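Local coordinates for protein CRISPR-associated endoribonuclease Cas6 1 (PDB 5YI6) that probably cleaves CRISPR transcripts as an RNA-binding endoribonuclease, supplying the crRNAs of an adaptive immune system against viruses and plasmids, at residues 104-108 against 109-113. Residues are numbered along the deposited sequence; the frame is centred on the assembly and turned at random.
Sequences LRVGN and VEFFV
Val106 and Phe111 meet on the buried face of a beta hairpin with a two-residue turn, in which strand 103-106 turns back through Gly107 and Asn108 into strand 109-118 at one border of the N-terminal antiparallel sheet. CG2 of Val106 comes up at the rim of the Phe111 ring, near its plane, 4.0 Å from CE2. A ring face is taken by Val109 CG1, which sits 3.5 Å above the plane, displaced toward the rim. The ring lies toward Val109, its edge turned to the neighbouring strand, with Phe111 CD2 3.4 Å from Leu104 O. Leu104 and Val106 then pack on helix 23-35, Phe111 on Leu11 and Ile19. Paired backbone bonds join Leu104 to Phe111 and Val106 to Val109, the latter closing a type II' turn with Gly107 at positive phi. On the opposite face Arg105 and Glu110 form a non-hydrogen-bonded pair, and a bend at chi2 (78°) folds the Glu110 carboxylate back, so that OE1 lies 3.4 Å from Arg105 CB, against the aliphatic stem. The guanidinium leads away, and Arg105 NE stays 4.9 Å from Glu110 OE1; any attraction is probably modest. Arg105 instead bends at chi3 (55°) toward the turn, where NH1, with its partner close to the guanidinium plane, donates to Gly107 O at 2.7 Å.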
loop_
_atom_site.group_PDB
_atom_site.type_symbol
_atom_site.label_atom_id
_atom_site.label_comp_id
_atom_site.label_asym_id
_atom_site.label_seq_id
_atom_site.Cartn_x
_atom_site.Cartn_y
_atom_site.Cartn_z
ATOM N N LEU A 104 -0.473 -3.193 -17.731
ATOM C CA LEU A 104 0.315 -3.440 -16.521
ATOM C C LEU A 104 0.578 -4.929 -16.430
ATOM O O LEU A 104 -0.363 -5.718 -16.375
ATOM C CB LEU A 104 -0.433 -2.958 -15.259
ATOM C CG LEU A 104 0.271 -3.262 -13.924
ATOM C CD1 LEU A 104 1.482 -2.356 -13.772
ATOM C CD2 LEU A 104 -0.697 -3.045 -12.767
ATOM N N ARG A 105 1.842 -5.331 -16.441
ATOM C CA ARG A 105 2.182 -6.734 -16.311
ATOM C C ARG A 105 2.648 -6.996 -14.882
ATOM O O ARG A 105 3.537 -6.296 -14.378
ATOM C CB ARG A 105 3.270 -7.137 -17.307
ATOM C CG ARG A 105 3.582 -8.626 -17.277
ATOM C CD ARG A 105 4.769 -8.967 -18.169
ATOM N NE ARG A 105 5.944 -8.162 -17.807
ATOM C CZ ARG A 105 6.845 -8.455 -16.857
ATOM N NH1 ARG A 105 6.751 -9.559 -16.117
ATOM N NH2 ARG A 105 7.858 -7.620 -16.640
ATOM N N VAL A 106 2.032 -7.971 -14.224
ATOM C CA VAL A 106 2.433 -8.392 -12.879
ATOM C C VAL A 106 2.871 -9.845 -12.969
ATOM O O VAL A 106 2.031 -10.748 -13.101
ATOM C CB VAL A 106 1.300 -8.222 -11.856
ATOM C CG1 VAL A 106 1.769 -8.701 -10.431
ATOM C CG2 VAL A 106 0.865 -6.772 -11.821
ATOM N N GLY A 107 4.175 -10.082 -12.869
ATOM C CA GLY A 107 4.677 -11.431 -13.064
ATOM C C GLY A 107 4.351 -11.892 -14.472
ATOM O O GLY A 107 4.737 -11.270 -15.463
ATOM N N ASN A 108 3.586 -12.976 -14.583
ATOM C CA ASN A 108 3.192 -13.512 -15.878
ATOM C C ASN A 108 1.788 -13.085 -16.296
ATOM O O ASN A 108 1.268 -13.597 -17.293
ATOM C CB ASN A 108 3.280 -15.044 -15.867
ATOM C CG ASN A 108 4.702 -15.542 -15.731
ATOM O OD1 ASN A 108 5.628 -14.973 -16.313
ATOM N ND2 ASN A 108 4.890 -16.587 -14.936
ATOM N N VAL A 109 1.134 -12.212 -15.535
ATOM C CA VAL A 109 -0.240 -11.816 -15.838
ATOM C C VAL A 109 -0.223 -10.440 -16.470
ATOM O O VAL A 109 0.321 -9.499 -15.892
ATOM C CB VAL A 109 -1.125 -11.809 -14.575
ATOM C CG1 VAL A 109 -2.522 -11.290 -14.942
ATOM C CG2 VAL A 109 -1.144 -13.211 -13.892
ATOM N N GLU A 110 -0.849 -10.308 -17.629
ATOM C CA GLU A 110 -0.971 -9.044 -18.332
ATOM C C GLU A 110 -2.366 -8.454 -18.125
ATOM O O GLU A 110 -3.372 -9.102 -18.444
ATOM C CB GLU A 110 -0.717 -9.260 -19.826
ATOM C CG GLU A 110 -0.652 -7.992 -20.617
ATOM C CD GLU A 110 0.691 -7.314 -20.443
ATOM O OE1 GLU A 110 1.679 -8.028 -20.150
ATOM O OE2 GLU A 110 0.750 -6.073 -20.567
ATOM N N PHE A 111 -2.437 -7.224 -17.610
ATOM C CA PHE A 111 -3.693 -6.504 -17.426
ATOM C C PHE A 111 -3.826 -5.356 -18.415
ATOM O O PHE A 111 -2.848 -4.668 -18.725
ATOM C CB PHE A 111 -3.782 -5.901 -16.008
ATOM C CG PHE A 111 -3.783 -6.904 -14.929
ATOM C CD1 PHE A 111 -4.963 -7.544 -14.565
ATOM C CD2 PHE A 111 -2.617 -7.168 -14.212
ATOM C CE1 PHE A 111 -4.985 -8.471 -13.538
ATOM C CE2 PHE A 111 -2.622 -8.096 -13.182
ATOM C CZ PHE A 111 -3.802 -8.750 -12.823
ATOM N N PHE A 112 -5.051 -5.111 -18.861
ATOM C CA PHE A 112 -5.412 -3.824 -19.424
ATOM C C PHE A 112 -5.838 -2.900 -18.295
ATOM O O PHE A 112 -6.558 -3.316 -17.387
ATOM C CB PHE A 112 -6.569 -3.959 -20.419
ATOM C CG PHE A 112 -6.216 -4.728 -21.659
ATOM C CD1 PHE A 112 -5.635 -4.091 -22.743
ATOM C CD2 PHE A 112 -6.468 -6.090 -21.745
ATOM C CE1 PHE A 112 -5.312 -4.799 -23.897
ATOM C CE2 PHE A 112 -6.139 -6.799 -22.892
ATOM C CZ PHE A 112 -5.563 -6.148 -23.967
ATOM N N VAL A 113 -5.375 -1.652 -18.342
ATOM C CA VAL A 113 -5.769 -0.618 -17.381
ATOM C C VAL A 113 -6.968 0.114 -17.981
ATOM O O VAL A 113 -6.805 0.939 -18.870
ATOM C CB VAL A 113 -4.617 0.355 -17.086
ATOM C CG1 VAL A 113 -5.080 1.394 -16.026
ATOM C CG2 VAL A 113 -3.365 -0.415 -16.620
#